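Hypothetical protein (PDB 4OO3) is of unknown function but is probably an NAD(P)-dependent oxidoreductase, with a Rossmann-fold domain and a C-terminal oxidoreductase domain. Local coordinates at residues L407-L410 / K414-D417; K106-L109 / N114-S117. All coordinates share one frame; numbering follows the deposited sequence.

Contact 1. Residues L407-L410 / K414-D417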
# COMPACT_ATOMS: atom_id res chain seq x y z
N LEU A 407 -4.14 -5.62 -15.35
CA LEU A 407 -4.72 -5.77 -16.69
C LEU A 407 -4.13 -6.93 -17.49
O LEU A 407 -4.83 -7.54 -18.30
CB LEU A 407 -4.58 -4.46 -17.49
CG LEU A 407 -5.37 -3.27 -16.96
CD1 LEU A 407 -4.92 -1.99 -17.67
CD2 LEU A 407 -6.87 -3.48 -17.14
N ASP A 408 -2.85 -7.23 -17.29
CA ASP A 408 -2.23 -8.43 -17.88
C ASP A 408 -2.86 -9.68 -17.32
O ASP A 408 -3.27 -10.57 -18.06
CB ASP A 408 -0.72 -8.50 -17.57
CG ASP A 408 0.12 -7.92 -18.68
OD1 ASP A 408 -0.16 -8.23 -19.85
OD2 ASP A 408 1.07 -7.18 -18.36
N TYR A 409 -2.91 -9.76 -15.99
CA TYR A 409 -3.34 -10.99 -15.36
C TYR A 409 -4.82 -11.29 -15.55
O TYR A 409 -5.24 -12.44 -15.41
CB TYR A 409 -2.86 -11.06 -13.90
CG TYR A 409 -1.49 -11.68 -13.85
CD1 TYR A 409 -1.31 -13.04 -14.15
CD2 TYR A 409 -0.35 -10.92 -13.58
CE1 TYR A 409 -0.06 -13.63 -14.14
CE2 TYR A 409 0.91 -11.51 -13.57
CZ TYR A 409 1.05 -12.86 -13.85
OH TYR A 409 2.29 -13.45 -13.85
N LEU A 410 -5.60 -10.27 -15.91
CA LEU A 410 -6.97 -10.51 -16.36
C LEU A 410 -7.00 -11.46 -17.55
O LEU A 410 -7.89 -12.30 -17.64
CB LEU A 410 -7.68 -9.20 -16.73
CG LEU A 410 -8.19 -8.32 -15.58
CD1 LEU A 410 -8.76 -7.02 -16.14
CD2 LEU A 410 -9.22 -9.06 -14.74
N LYS A 414 -6.04 -15.72 -13.89
CA LYS A 414 -5.49 -16.22 -12.65
C LYS A 414 -4.21 -15.46 -12.28
O LYS A 414 -3.35 -15.22 -13.13
CB LYS A 414 -5.16 -17.71 -12.80
CG LYS A 414 -5.17 -18.47 -11.48
CD LYS A 414 -4.07 -19.52 -11.41
CE LYS A 414 -3.99 -20.14 -10.02
NZ LYS A 414 -2.59 -20.51 -9.62
N LEU A 415 -4.11 -15.08 -11.01
CA LEU A 415 -2.88 -14.51 -10.47
C LEU A 415 -1.87 -15.62 -10.18
O LEU A 415 -2.24 -16.78 -10.10
CB LEU A 415 -3.18 -13.77 -9.17
CG LEU A 415 -4.06 -12.53 -9.33
CD1 LEU A 415 -4.68 -12.15 -8.00
CD2 LEU A 415 -3.26 -11.38 -9.93
N PRO A 416 -0.59 -15.27 -10.01
CA PRO A 416 0.38 -16.27 -9.56
C PRO A 416 0.06 -16.88 -8.19
O PRO A 416 -0.56 -16.22 -7.34
CB PRO A 416 1.71 -15.51 -9.52
CG PRO A 416 1.37 -14.07 -9.67
CD PRO A 416 0.06 -14.00 -10.39
N ASP A 417 0.49 -18.12 -8.00
CA ASP A 417 0.22 -18.95 -6.81
C ASP A 417 0.13 -18.20 -5.49
O ASP A 417 -0.83 -18.35 -4.74
CB ASP A 417 1.32 -20.00 -6.66
CG ASP A 417 1.14 -21.19 -7.59
OD1 ASP A 417 0.24 -21.16 -8.46
OD2 ASP A 417 1.91 -22.16 -7.43
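Tyr409 reaches from the last turn of helix 395-412 to the loop Lys414-Pro416, which turns back beside it. The two segments bury 182 Å² between them, and Tyr409 supplies about half of that. Along the helix, Leu407 lies on the buried side, and its carbonyl oxygen accepts a hydrogen bond from Gln34 NE2. Asp408 is exposed and forms a salt bridge with Lys411.

Tyr409 makes the contact itself. Its CB points toward the loop, and chi1 of -88° sets the ring beside Pro416. The two side chains cross at about a right angle. Pro416 CD sits over one face of the ring, 3.9 Å from the ring centroid of Tyr409 and 17° off the ring normal. This is a CH-pi contact, displaced a little toward the rim, where Pro416 CD is 3.8 Å from Tyr409 CE1. The carbonyl oxygen of Lys414 approaches the ring obliquely, 3.2 Å from Tyr409 CD1. Nearer the backbone, Leu415 CD2 touches Tyr409 CB at 4.0 Å. With an alanine here, Pro416 CD would probably lose the aromatic face it lies on, and a gap would open between the helix and the loop.

The CB of Leu410 points away from the loop. On the loop, the CB of Lys414 also points away from the helix, and its carbonyl oxygen makes the contact. Lys414 NZ pairs with Asp417 OD1 at 3.1 Å, a salt bridge that spans Leu415 and Pro416.

The contact lies at the turn between helix 395-412 and helix 419-439. Leu407 and Leu410 pack on Val12, just ahead of strand 14-17. Leu415 rests on Met144, just ahead of strand 145-147, so both sides of the turn rest on loops that lead into strands of the parallel sheet.

Contact 2. Residues K106-L109 / N114-S117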
# COMPACT_ATOMS: atom_id res chain seq x y z
N LYS A 106 -17.64 -7.83 -1.87
CA LYS A 106 -18.35 -9.11 -1.90
C LYS A 106 -19.49 -9.12 -2.93
O LYS A 106 -19.59 -10.04 -3.75
CB LYS A 106 -18.89 -9.46 -0.50
CG LYS A 106 -19.25 -10.93 -0.36
CD LYS A 106 -20.33 -11.16 0.68
CE LYS A 106 -21.71 -10.78 0.15
NZ LYS A 106 -22.78 -11.51 0.90
N LYS A 107 -20.34 -8.10 -2.89
CA LYS A 107 -21.52 -8.05 -3.76
C LYS A 107 -21.14 -7.92 -5.22
O LYS A 107 -21.83 -8.43 -6.11
CB LYS A 107 -22.44 -6.91 -3.37
CG LYS A 107 -22.93 -7.01 -1.93
CD LYS A 107 -24.27 -6.32 -1.75
CE LYS A 107 -25.39 -7.20 -2.27
NZ LYS A 107 -26.68 -6.48 -2.24
N THR A 108 -20.02 -7.24 -5.48
CA THR A 108 -19.53 -7.07 -6.83
C THR A 108 -19.03 -8.40 -7.40
O THR A 108 -19.31 -8.73 -8.55
CB THR A 108 -18.42 -6.01 -6.88
OG1 THR A 108 -18.93 -4.77 -6.38
CG2 THR A 108 -17.94 -5.81 -8.29
N LEU A 109 -18.29 -9.16 -6.60
CA LEU A 109 -17.77 -10.45 -7.04
C LEU A 109 -18.89 -11.46 -7.29
O LEU A 109 -18.85 -12.19 -8.29
CB LEU A 109 -16.77 -11.01 -6.03
CG LEU A 109 -15.47 -10.21 -5.87
CD1 LEU A 109 -14.78 -10.58 -4.57
CD2 LEU A 109 -14.54 -10.42 -7.06
N ASN A 114 -14.95 -8.46 -11.85
CA ASN A 114 -13.59 -8.46 -11.29
C ASN A 114 -13.37 -7.21 -10.46
O ASN A 114 -14.05 -6.21 -10.68
CB ASN A 114 -12.53 -8.50 -12.40
CG ASN A 114 -12.63 -9.73 -13.28
OD1 ASN A 114 -12.13 -10.80 -12.93
ND2 ASN A 114 -13.26 -9.58 -14.43
N VAL A 115 -12.42 -7.24 -9.53
CA VAL A 115 -12.22 -6.10 -8.62
C VAL A 115 -10.75 -5.75 -8.41
O VAL A 115 -9.95 -6.59 -8.00
CB VAL A 115 -12.86 -6.37 -7.24
CG1 VAL A 115 -12.62 -5.22 -6.28
CG2 VAL A 115 -14.35 -6.64 -7.39
N LEU A 116 -10.41 -4.49 -8.67
CA LEU A 116 -9.14 -3.91 -8.24
C LEU A 116 -9.46 -2.92 -7.12
O LEU A 116 -10.13 -1.91 -7.34
CB LEU A 116 -8.43 -3.20 -9.40
CG LEU A 116 -7.07 -2.55 -9.11
CD1 LEU A 116 -6.04 -3.61 -8.75
CD2 LEU A 116 -6.59 -1.76 -10.31
N SER A 117 -8.99 -3.21 -5.92
CA SER A 117 -9.24 -2.34 -4.78
C SER A 117 -7.94 -1.82 -4.24
O SER A 117 -6.95 -2.54 -4.15
CB SER A 117 -9.96 -3.12 -3.68
OG SER A 117 -10.01 -2.36 -2.48
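The beta-alpha-beta unit of strand 91-94, helix 98-110 and strand 114-117 belongs to the Rossmann-type sheet, and here Thr108 and Leu109 of its helix meet Val115 of its second strand. One methyl, Val115 CG2, does the work on the strand side. It lies 3.8 Å from Thr108 CG2 and also 3.8 Å from Leu109 CD2. Val115 has chi1 at 178°, which places CG1 anti to the backbone N and leaves CG2 beside that N, facing the helix.

The two helix residues come at this methyl differently. The CB of Thr108 points toward the strand, and its methyl CG2 meets the valine methyl. Leu109 leaves the helix more to the side, and its branch brings CD2 in, with the leucine and valine side chains at about a right angle.

Met92 of the neighbouring strand also touches Thr108 and Val115, while Leu109 packs against Cys134 of helix 125-140.

The chemistry is wholly apolar across the interface. The threonine hydroxyl takes no part here: Thr108 OG1 is hydrogen-bonded to Tyr104 O one turn earlier in the helix. Between these two segments the attraction is therefore van der Waals and hydrophobic, with methyl groups buried together.

From the N terminus the chain reaches contact 2 first. There the short loop after helix 98-110 brings strand 114-117 back beside the end of that helix. Contact 1 comes much later and closes the turn that follows helix 395-412. The two contacts are in series, neither nested nor crossing. Their centres lie about 15 Å apart. Contact 2 belongs to the NAD-binding Rossmann-fold part and contact 1 to the C-terminal oxidoreductase part, yet they touch: Leu410 CD2 packs on Asn114 CG at 3.8 Å. This joins helix 395-412 to strand 114-117. Met144 also links them, through Leu415 in contact 1 and Asn114 in contact 2.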